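Local coordinates for protein glucose-6-phosphate isomerase (Plasmodium falciparum, PDB 3QKI) that probably catalyses the reversible conversion of glucose 6-phosphate into fructose 6-phosphate, the second step of glycolysis, at residues 62-67 against 516-521; 182-187 against 524-529; 405-410 against 543-548. All blocks are in the same frame, centred on the assembly; numbering follows the deposited sequence. Where two conformers were deposited one is given.

Interaction 1: 62-67 against 516-521; sequences KNFYMD and LLFDEL
The carbonyl oxygen of N63 is approached by two groups from segment 516-521: D519 N donates a hydrogen bond of 3.0 Å to N63 O, and the CA-H of F518 comes to 3.3 Å of the same oxygen. Y593 OH of the second subunit adds a weak hydrogen bond. Beyond this point the strands 64-67 and 516-518 run antiparallel, at 169°. Y65 and L517 form the hydrogen-bonded pair, with Y65 N to L517 O and L517 N to Y65 O both 2.9 Å; F64 with F518 and M66 with L516 are the non-hydrogen-bonded pairs flanking it.

These flanking residues send their side chains to one face of the sheet, where the apolar packing lies. The F64 and F518 rings lie side by side, centroids 4.7 Å apart and planes inclined by 31°, a slanted meeting that is neither a stack nor T-shaped. With CG between its own N and carbonyl carbon (chi1 87°), F64 brings CG and CD1 of its ring against F518 CE1. The CB of F64 sits over the face of the F518 ring, a CH-pi contact 3.9 Å from the centroid. Next along, L516 CD2 lies 3.6 Å from M66 CG and 3.9 Å from F64 CE2.

The contact belongs to the mixed sheet of the larger α/β subdomain of phosphoglucose isomerases. Strand 58-61 continues this sheet beyond 64-67, and strand 443-448 beyond 516-518, where F448 meets the F518 ring. On the face opposite F64, F518, M66 and L516, the Y65 ring stacks on Y593 of the second subunit. Helix 523-543 covers the N63 end, with T525 OG1 in a probable hydrogen bond to N63 OD1, while M343 of helix 330-349 packs on F64.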
loop_
_atom_site.group_PDB
_atom_site.type_symbol
_atom_site.label_atom_id
_atom_site.label_comp_id
_atom_site.label_asym_id
_atom_site.label_seq_id
_atom_site.Cartn_x
_atom_site.Cartn_y
_atom_site.Cartn_z
ATOM N N LYS A 62 3.166 13.081 -26.711
ATOM C CA LYS A 62 2.888 14.388 -26.120
ATOM C C LYS A 62 4.054 14.827 -25.199
ATOM O O LYS A 62 5.198 14.947 -25.651
ATOM C CB LYS A 62 1.507 14.428 -25.386
ATOM C CG LYS A 62 0.302 14.036 -26.246
ATOM C CD LYS A 62 -0.315 15.210 -26.982
ATOM C CE LYS A 62 -1.488 14.754 -27.810
ATOM N NZ LYS A 62 -1.942 15.826 -28.741
ATOM N N ASN A 63 3.734 14.999 -23.913
ATOM C CA ASN A 63 4.636 15.475 -22.875
ATOM C C ASN A 63 5.329 14.358 -22.062
ATOM O O ASN A 63 5.649 14.557 -20.881
ATOM C CB ASN A 63 3.893 16.491 -21.987
ATOM C CG ASN A 63 2.422 16.212 -21.771
ATOM O OD1 ASN A 63 2.028 15.622 -20.767
ATOM N ND2 ASN A 63 1.578 16.652 -22.693
ATOM N N PHE A 64 5.581 13.179 -22.693
ATOM C CA PHE A 64 6.230 12.068 -21.999
ATOM C C PHE A 64 6.978 11.072 -22.839
ATOM O O PHE A 64 6.647 10.864 -24.013
ATOM C CB PHE A 64 5.265 11.361 -21.028
ATOM C CG PHE A 64 4.393 10.249 -21.571
ATOM C CD1 PHE A 64 3.107 10.512 -22.025
ATOM C CD2 PHE A 64 4.812 8.928 -21.516
ATOM C CE1 PHE A 64 2.290 9.485 -22.490
ATOM C CE2 PHE A 64 3.989 7.897 -21.980
ATOM C CZ PHE A 64 2.732 8.180 -22.449
ATOM N N TYR A 65 7.951 10.409 -22.205
ATOM C CA TYR A 65 8.742 9.323 -22.760
ATOM C C TYR A 65 8.427 8.017 -22.007
ATOM O O TYR A 65 8.292 8.012 -20.776
ATOM C CB TYR A 65 10.255 9.606 -22.592
ATOM C CG TYR A 65 10.892 10.593 -23.555
ATOM C CD1 TYR A 65 12.158 10.359 -24.083
ATOM C CD2 TYR A 65 10.288 11.816 -23.839
ATOM C CE1 TYR A 65 12.776 11.286 -24.926
ATOM C CE2 TYR A 65 10.874 12.727 -24.723
ATOM C CZ TYR A 65 12.118 12.459 -25.262
ATOM O OH TYR A 65 12.719 13.382 -26.088
ATOM N N MET A 66 8.304 6.920 -22.742
ATOM C CA MET A 66 8.205 5.602 -22.138
ATOM C C MET A 66 9.456 4.867 -22.596
ATOM O O MET A 66 9.720 4.774 -23.801
ATOM C CB MET A 66 6.958 4.811 -22.544
ATOM C CG MET A 66 6.921 3.458 -21.863
ATOM S SD MET A 66 5.469 2.450 -22.155
ATOM C CE MET A 66 5.739 2.043 -23.976
ATOM N N ASP A 67 10.229 4.369 -21.631
ATOM C CA ASP A 67 11.464 3.655 -21.895
ATOM C C ASP A 67 11.315 2.170 -21.523
ATOM O O ASP A 67 11.309 1.806 -20.342
ATOM C CB ASP A 67 12.636 4.373 -21.167
ATOM C CG ASP A 67 14.007 3.745 -21.312
ATOM O OD1 ASP A 67 14.103 2.664 -21.915
ATOM O OD2 ASP A 67 14.995 4.319 -20.767
ATOM N N LEU A 516 8.685 5.814 -17.106
ATOM C CA LEU A 516 7.705 6.766 -17.645
ATOM C C LEU A 516 8.136 8.137 -17.135
ATOM O O LEU A 516 8.117 8.367 -15.915
ATOM C CB LEU A 516 6.259 6.442 -17.200
ATOM C CG LEU A 516 5.622 5.188 -17.780
ATOM C CD1 LEU A 516 4.349 4.803 -17.011
ATOM C CD2 LEU A 516 5.259 5.375 -19.255
ATOM N N LEU A 517 8.582 9.022 -18.057
ATOM C CA LEU A 517 9.052 10.349 -17.671
ATOM C C LEU A 517 8.218 11.430 -18.328
ATOM O O LEU A 517 8.260 11.570 -19.545
ATOM C CB LEU A 517 10.577 10.543 -17.942
ATOM C CG LEU A 517 11.202 11.925 -17.627
ATOM C CD1 LEU A 517 10.983 12.337 -16.159
ATOM C CD2 LEU A 517 12.695 11.921 -17.932
ATOM N N PHE A 518 7.463 12.187 -17.509
ATOM C CA PHE A 518 6.588 13.268 -17.983
ATOM C C PHE A 518 7.249 14.604 -17.721
ATOM O O PHE A 518 8.126 14.691 -16.868
ATOM C CB PHE A 518 5.240 13.225 -17.236
ATOM C CG PHE A 518 4.359 12.003 -17.441
ATOM C CD1 PHE A 518 3.295 12.036 -18.330
ATOM C CD2 PHE A 518 4.573 10.839 -16.711
ATOM C CE1 PHE A 518 2.479 10.917 -18.519
ATOM C CE2 PHE A 518 3.752 9.730 -16.881
ATOM C CZ PHE A 518 2.702 9.771 -17.783
ATOM N N ASP A 519 6.819 15.670 -18.396
ATOM C CA ASP A 519 7.421 16.961 -18.073
ATOM C C ASP A 519 6.884 17.509 -16.734
ATOM O O ASP A 519 7.646 17.923 -15.863
ATOM C CB ASP A 519 7.256 17.968 -19.227
ATOM C CG ASP A 519 5.835 18.403 -19.550
ATOM O OD1 ASP A 519 4.878 17.670 -19.174
ATOM O OD2 ASP A 519 5.674 19.473 -20.184
ATOM N N GLU A 520 5.575 17.439 -16.542
ATOM C CA GLU A 520 4.949 17.995 -15.347
ATOM C C GLU A 520 3.703 17.164 -15.024
ATOM O O GLU A 520 3.079 16.626 -15.939
ATOM C CB GLU A 520 4.527 19.440 -15.723
ATOM C CG GLU A 520 3.908 20.284 -14.629
ATOM C CD GLU A 520 3.685 21.733 -15.022
ATOM O OE1 GLU A 520 3.455 21.997 -16.227
ATOM O OE2 GLU A 520 3.727 22.604 -14.120
ATOM N N LEU A 521 3.308 17.110 -13.756
ATOM C CA LEU A 521 2.047 16.470 -13.377
ATOM C C LEU A 521 0.989 17.572 -13.259
ATOM O O LEU A 521 0.828 18.201 -12.210
ATOM C CB LEU A 521 2.161 15.633 -12.095
ATOM C CG LEU A 521 0.879 14.862 -11.672
ATOM C CD1 LEU A 521 0.320 13.978 -12.807
ATOM C CD2 LEU A 521 1.120 14.060 -10.412
#

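Interaction 2: 182-187 against 524-529; sequences EFVYEA and YTCGLL
C526 SG meets the F183 phenyl ring obliquely in a cysteine sulfur-aromatic contact, which joins two antiparallel helices of the two-subdomain phosphoglucose isomerase fold. Helix 179-197 follows a strand of the parallel sheet, and helix 523-543 follows a strand of the mixed one, so the contact lies where the two halves of the fold meet. The short segments are inclined at 148° with axes 11.2 Å apart, wide enough that side chains alone bridge the gap.

F183 reaches across this gap, CZ being its atom nearest the sulfur. The sulfur lies 3.8 Å from F183 CZ, and the line from the ring centroid to SG leans 48° from the ring normal. C526 meets the ring with SG anti to its own N (chi1 -163°), which carries the sulfur out toward the other helix. The F183 ring is backed on one face by V184 CG2, 3.7 Å above the plane and toward the rim.

A187, one turn beyond F183 on the same side of its helix, adds CB at 4.1 Å from C526 SG. V184 CG1 lies 4.4 Å from C526 SG, so the thiol rests against a small patch of carbon made by ring, methyl and valine branch. The patch is buried and largely apolar, and mainly dispersion, rather than directed bonding, probably holds it together. F336 of helix 330-349 touches both V184 and C526, and the F388 ring meets that of F183. F183 lies about 10 Å, side chain to side chain, from Q394, a residue that binds fructose 6-phosphate in another structure of this protein. Three residues after the cysteine, L529 reaches the same ring, its CD2 lying 4.4 Å from F183 CZ.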
loop_
_atom_site.group_PDB
_atom_site.type_symbol
_atom_site.label_atom_id
_atom_site.label_comp_id
_atom_site.label_asym_id
_atom_site.label_seq_id
_atom_site.Cartn_x
_atom_site.Cartn_y
_atom_site.Cartn_z
ATOM N N GLU A 182 -9.604 9.306 -5.222
ATOM C CA GLU A 182 -8.573 9.618 -4.248
ATOM C C GLU A 182 -7.188 9.721 -4.899
ATOM O O GLU A 182 -6.404 10.616 -4.538
ATOM C CB GLU A 182 -8.587 8.657 -3.041
ATOM C CG GLU A 182 -7.544 9.083 -2.012
ATOM C CD GLU A 182 -7.714 8.494 -0.634
ATOM O OE1 GLU A 182 -8.107 7.312 -0.534
ATOM O OE2 GLU A 182 -7.435 9.212 0.349
ATOM N N PHE A 183 -6.915 8.865 -5.897
ATOM C CA PHE A 183 -5.653 8.942 -6.637
ATOM C C PHE A 183 -5.545 10.364 -7.232
ATOM O O PHE A 183 -4.564 11.049 -6.980
ATOM C CB PHE A 183 -5.564 7.828 -7.726
ATOM C CG PHE A 183 -4.944 8.233 -9.060
ATOM C CD1 PHE A 183 -3.720 8.895 -9.111
ATOM C CD2 PHE A 183 -5.599 7.975 -10.258
ATOM C CE1 PHE A 183 -3.192 9.337 -10.333
ATOM C CE2 PHE A 183 -5.039 8.364 -11.481
ATOM C CZ PHE A 183 -3.842 9.043 -11.508
ATOM N N VAL A 184 -6.554 10.799 -8.000
ATOM C CA VAL A 184 -6.547 12.108 -8.684
ATOM C C VAL A 184 -6.547 13.268 -7.696
ATOM O O VAL A 184 -5.832 14.242 -7.906
ATOM C CB VAL A 184 -7.660 12.247 -9.764
ATOM C CG1 VAL A 184 -7.570 13.603 -10.485
ATOM C CG2 VAL A 184 -7.587 11.108 -10.779
ATOM N N TYR A 185 -7.318 13.157 -6.614
ATOM C CA TYR A 185 -7.393 14.175 -5.594
ATOM C C TYR A 185 -5.996 14.454 -4.971
ATOM O O TYR A 185 -5.512 15.586 -4.987
ATOM C CB TYR A 185 -8.434 13.798 -4.521
ATOM C CG TYR A 185 -8.466 14.821 -3.415
ATOM C CD1 TYR A 185 -8.947 16.114 -3.648
ATOM C CD2 TYR A 185 -7.924 14.536 -2.162
ATOM C CE1 TYR A 185 -8.895 17.087 -2.663
ATOM C CE2 TYR A 185 -7.860 15.508 -1.172
ATOM C CZ TYR A 185 -8.361 16.777 -1.425
ATOM O OH TYR A 185 -8.379 17.707 -0.434
ATOM N N GLU A 186 -5.362 13.423 -4.451
ATOM C CA GLU A 186 -4.032 13.547 -3.864
ATOM C C GLU A 186 -2.966 13.976 -4.889
ATOM O O GLU A 186 -2.074 14.746 -4.546
ATOM C CB GLU A 186 -3.640 12.243 -3.158
ATOM C CG GLU A 186 -4.409 12.021 -1.862
ATOM C CD GLU A 186 -4.154 13.044 -0.774
ATOM O OE1 GLU A 186 -3.027 13.591 -0.702
ATOM O OE2 GLU A 186 -5.099 13.325 -0.006
ATOM N N ALA A 187 -3.076 13.497 -6.137
ATOM C CA ALA A 187 -2.121 13.836 -7.187
ATOM C C ALA A 187 -2.157 15.318 -7.552
ATOM O O ALA A 187 -1.116 15.933 -7.767
ATOM C CB ALA A 187 -2.396 13.004 -8.430
ATOM N N TYR A 524 -4.000 17.727 -17.366
ATOM C CA TYR A 524 -3.957 17.047 -18.645
ATOM C C TYR A 524 -3.095 15.762 -18.558
ATOM O O TYR A 524 -3.540 14.693 -18.974
ATOM C CB TYR A 524 -3.430 18.015 -19.721
ATOM C CG TYR A 524 -3.304 17.371 -21.080
ATOM C CD1 TYR A 524 -2.092 16.843 -21.510
ATOM C CD2 TYR A 524 -4.397 17.301 -21.947
ATOM C CE1 TYR A 524 -1.963 16.269 -22.776
ATOM C CE2 TYR A 524 -4.284 16.712 -23.204
ATOM C CZ TYR A 524 -3.070 16.175 -23.602
ATOM O OH TYR A 524 -2.945 15.549 -24.813
ATOM N N THR A 525 -1.862 15.890 -18.030
ATOM C CA THR A 525 -0.929 14.780 -17.867
ATOM C C THR A 525 -1.492 13.703 -16.912
ATOM O O THR A 525 -1.241 12.522 -17.117
ATOM C CB THR A 525 0.445 15.340 -17.467
ATOM O OG1 THR A 525 0.883 16.271 -18.467
ATOM C CG2 THR A 525 1.476 14.277 -17.291
ATOM N N CYS A 526 -2.230 14.114 -15.860
ATOM C CA CYS A 526 -2.812 13.138 -14.930
ATOM C C CYS A 526 -3.860 12.285 -15.678
ATOM O O CYS A 526 -3.999 11.093 -15.397
ATOM C CB CYS A 526 -3.409 13.825 -13.705
ATOM S SG CYS A 526 -3.691 12.714 -12.301
ATOM N N GLY A 527 -4.537 12.897 -16.649
ATOM C CA GLY A 527 -5.495 12.236 -17.531
ATOM C C GLY A 527 -4.774 11.257 -18.449
ATOM O O GLY A 527 -5.213 10.106 -18.598
ATOM N N LEU A 528 -3.618 11.685 -19.032
ATOM C CA LEU A 528 -2.793 10.801 -19.868
ATOM C C LEU A 528 -2.384 9.545 -19.058
ATOM O O LEU A 528 -2.471 8.441 -19.586
ATOM C CB LEU A 528 -1.504 11.503 -20.327
ATOM C CG LEU A 528 -1.580 12.606 -21.356
ATOM C CD1 LEU A 528 -0.194 13.165 -21.590
ATOM C CD2 LEU A 528 -2.190 12.108 -22.692
ATOM N N LEU A 529 -1.942 9.737 -17.790
ATOM C CA LEU A 529 -1.510 8.654 -16.893
ATOM C C LEU A 529 -2.663 7.674 -16.575
ATOM O O LEU A 529 -2.461 6.469 -16.645
ATOM C CB LEU A 529 -0.850 9.214 -15.612
ATOM C CG LEU A 529 -0.313 8.206 -14.584
ATOM C CD1 LEU A 529 0.820 7.359 -15.156
ATOM C CD2 LEU A 529 0.165 8.924 -13.315
#

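Interaction 3: 405-410 against 543-548; sequences DRNNQP and LLNINS
R406 N donates to N545 O at 2.8 Å, linking the type I turn of D405 to N408 with the chain leaving helix 523-543. The D405 side chain braces its own turn: N407 N and Q409 N both bond to D405 OD1, reaching it from opposite faces of the carboxylate plane. The first of these closes an Asx turn. D405 OD2 turns to the partner loop, where a water lies 2.9 Å from D405 OD2 and 3.2 Å from N545 ND2.

N545 itself, with positive phi (57°), ends the helix in a Schellman motif, which turns its carbonyl toward the R406 amide. The N545 side-chain amide crosses R406 obliquely, with N545 OD1 3.5 Å from R406 CB. Further out, the arginine is bent at chi3 (68°) and passes I546, with R406 CD 3.4 Å from I546 O. That oxygen sits at the edge of the guanidinium, near its plane. A second water donates to I546 O at 2.6 Å, accepts from S548 N, and takes a weak bond from R406 NH1. R406 NH2 is bonded to V103 O, and N408 OD1 to H504 NE2 of the second subunit.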
loop_
_atom_site.group_PDB
_atom_site.type_symbol
_atom_site.label_atom_id
_atom_site.label_comp_id
_atom_site.label_asym_id
_atom_site.label_seq_id
_atom_site.Cartn_x
_atom_site.Cartn_y
_atom_site.Cartn_z
ATOM N N ASP A 405 -11.369 -18.279 -19.457
ATOM C CA ASP A 405 -11.152 -17.521 -20.672
ATOM C C ASP A 405 -12.445 -17.024 -21.373
ATOM O O ASP A 405 -13.554 -17.337 -20.927
ATOM C CB ASP A 405 -10.165 -18.242 -21.607
ATOM C CG ASP A 405 -10.673 -19.453 -22.358
ATOM O OD1 ASP A 405 -11.895 -19.721 -22.306
ATOM O OD2 ASP A 405 -9.851 -20.119 -23.034
ATOM N N ARG A 406 -12.290 -16.254 -22.451
ATOM C CA ARG A 406 -13.406 -15.700 -23.224
ATOM C C ARG A 406 -14.228 -16.770 -23.973
ATOM O O ARG A 406 -15.278 -16.460 -24.509
ATOM C CB ARG A 406 -12.956 -14.532 -24.133
ATOM C CG ARG A 406 -12.538 -13.281 -23.334
ATOM C CD ARG A 406 -12.096 -12.111 -24.206
ATOM N NE ARG A 406 -13.227 -11.563 -24.969
ATOM C CZ ARG A 406 -14.031 -10.581 -24.558
ATOM N NH1 ARG A 406 -13.812 -9.969 -23.386
ATOM N NH2 ARG A 406 -15.043 -10.185 -25.320
ATOM N N ASN A 407 -13.755 -18.018 -23.984
ATOM C CA ASN A 407 -14.427 -19.186 -24.558
ATOM C C ASN A 407 -15.045 -20.028 -23.448
ATOM O O ASN A 407 -15.461 -21.160 -23.701
ATOM C CB ASN A 407 -13.440 -20.028 -25.384
ATOM C CG ASN A 407 -12.832 -19.283 -26.561
ATOM O OD1 ASN A 407 -13.514 -18.518 -27.261
ATOM N ND2 ASN A 407 -11.529 -19.494 -26.809
ATOM N N ASN A 408 -15.096 -19.482 -22.220
ATOM C CA ASN A 408 -15.695 -20.084 -21.013
ATOM C C ASN A 408 -14.994 -21.323 -20.513
ATOM O O ASN A 408 -15.557 -22.079 -19.716
ATOM C CB ASN A 408 -17.230 -20.314 -21.199
ATOM C CG ASN A 408 -17.915 -19.110 -21.748
ATOM O OD1 ASN A 408 -17.838 -18.014 -21.188
ATOM N ND2 ASN A 408 -18.552 -19.277 -22.874
ATOM N N GLN A 409 -13.729 -21.491 -20.916
ATOM C CA GLN A 409 -12.904 -22.620 -20.516
ATOM C C GLN A 409 -12.077 -22.262 -19.292
ATOM O O GLN A 409 -11.393 -21.236 -19.309
ATOM C CB GLN A 409 -11.972 -23.056 -21.676
ATOM C CG GLN A 409 -12.694 -23.483 -22.965
ATOM C CD GLN A 409 -13.839 -24.452 -22.709
ATOM O OE1 GLN A 409 -13.676 -25.518 -22.079
ATOM N NE2 GLN A 409 -15.035 -24.072 -23.158
ATOM N N PRO A 410 -12.117 -23.083 -18.222
ATOM C CA PRO A 410 -11.239 -22.820 -17.066
ATOM C C PRO A 410 -9.802 -22.884 -17.564
ATOM O O PRO A 410 -9.484 -23.710 -18.426
ATOM C CB PRO A 410 -11.572 -23.960 -16.102
ATOM C CG PRO A 410 -12.913 -24.431 -16.530
ATOM C CD PRO A 410 -12.883 -24.332 -18.016
ATOM N N LEU A 543 -5.061 -9.887 -24.514
ATOM C CA LEU A 543 -3.859 -10.721 -24.692
ATOM C C LEU A 543 -4.017 -12.015 -23.871
ATOM O O LEU A 543 -3.662 -13.092 -24.353
ATOM C CB LEU A 543 -2.576 -9.986 -24.242
ATOM C CG LEU A 543 -2.157 -8.730 -25.011
ATOM C CD1 LEU A 543 -0.904 -8.130 -24.381
ATOM C CD2 LEU A 543 -1.940 -9.015 -26.494
ATOM N N LEU A 544 -4.562 -11.900 -22.639
ATOM C CA LEU A 544 -4.782 -13.050 -21.742
ATOM C C LEU A 544 -5.992 -13.871 -22.129
ATOM O O LEU A 544 -6.203 -14.952 -21.570
ATOM C CB LEU A 544 -4.951 -12.564 -20.298
ATOM C CG LEU A 544 -3.682 -12.023 -19.631
ATOM C CD1 LEU A 544 -4.022 -11.331 -18.341
ATOM C CD2 LEU A 544 -2.646 -13.129 -19.412
ATOM N N ASN A 545 -6.820 -13.319 -23.043
ATOM C CA ASN A 545 -8.092 -13.872 -23.502
ATOM C C ASN A 545 -9.053 -14.099 -22.322
ATOM O O ASN A 545 -9.683 -15.143 -22.218
ATOM C CB ASN A 545 -7.899 -15.153 -24.338
ATOM C CG ASN A 545 -9.107 -15.524 -25.136
ATOM O OD1 ASN A 545 -9.835 -14.666 -25.634
ATOM N ND2 ASN A 545 -9.381 -16.813 -25.223
ATOM N N ILE A 546 -9.147 -13.120 -21.430
ATOM C CA ILE A 546 -10.071 -13.194 -20.285
ATOM C C ILE A 546 -11.044 -12.010 -20.365
ATOM O O ILE A 546 -10.855 -11.098 -21.180
ATOM C CB ILE A 546 -9.334 -13.256 -18.926
ATOM C CG1 ILE A 546 -8.450 -11.998 -18.706
ATOM C CG2 ILE A 546 -8.604 -14.623 -18.712
ATOM C CD1 ILE A 546 -7.713 -11.974 -17.399
ATOM N N ASN A 547 -12.080 -12.031 -19.545
ATOM C CA ASN A 547 -13.043 -10.941 -19.510
ATOM C C ASN A 547 -12.595 -9.951 -18.404
ATOM O O ASN A 547 -12.710 -10.254 -17.226
ATOM C CB ASN A 547 -14.472 -11.456 -19.290
ATOM C CG ASN A 547 -15.520 -10.357 -19.281
ATOM O OD1 ASN A 547 -15.276 -9.226 -19.690
ATOM N ND2 ASN A 547 -16.716 -10.670 -18.841
ATOM N N SER A 548 -12.069 -8.786 -18.798
ATOM C CA SER A 548 -11.561 -7.752 -17.882
ATOM C C SER A 548 -12.680 -6.987 -17.192
ATOM O O SER A 548 -12.417 -6.166 -16.323
ATOM C CB SER A 548 -10.761 -6.713 -18.673
ATOM O OG SER A 548 -9.555 -7.215 -19.205
HETATM O O HOH W 1 -7.372 -18.832 -23.784
HETATM O O HOH W 2 -11.583 -8.680 -21.792
#

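Overall arrangement
Helix 523-543 ties the three contacts together: its first turns serve interaction 2, its end leads into interaction 3, and the strand just before it supplies interaction 1. Interactions 1 and 2, with centres 14 Å apart, touch directly, F518 packing against T525. Interaction 3 stands apart, its centre 33 Å from that of interaction 1 and 30 Å from that of interaction 2. Interactions 1 and 3 both meet the second subunit, which interaction 2 reaches through E186 alone. None contains a substrate-binding residue, yet two lie near the site: the F183 side chain is about 10 Å from G176, and I546 about 10 Å from E398 between side chains.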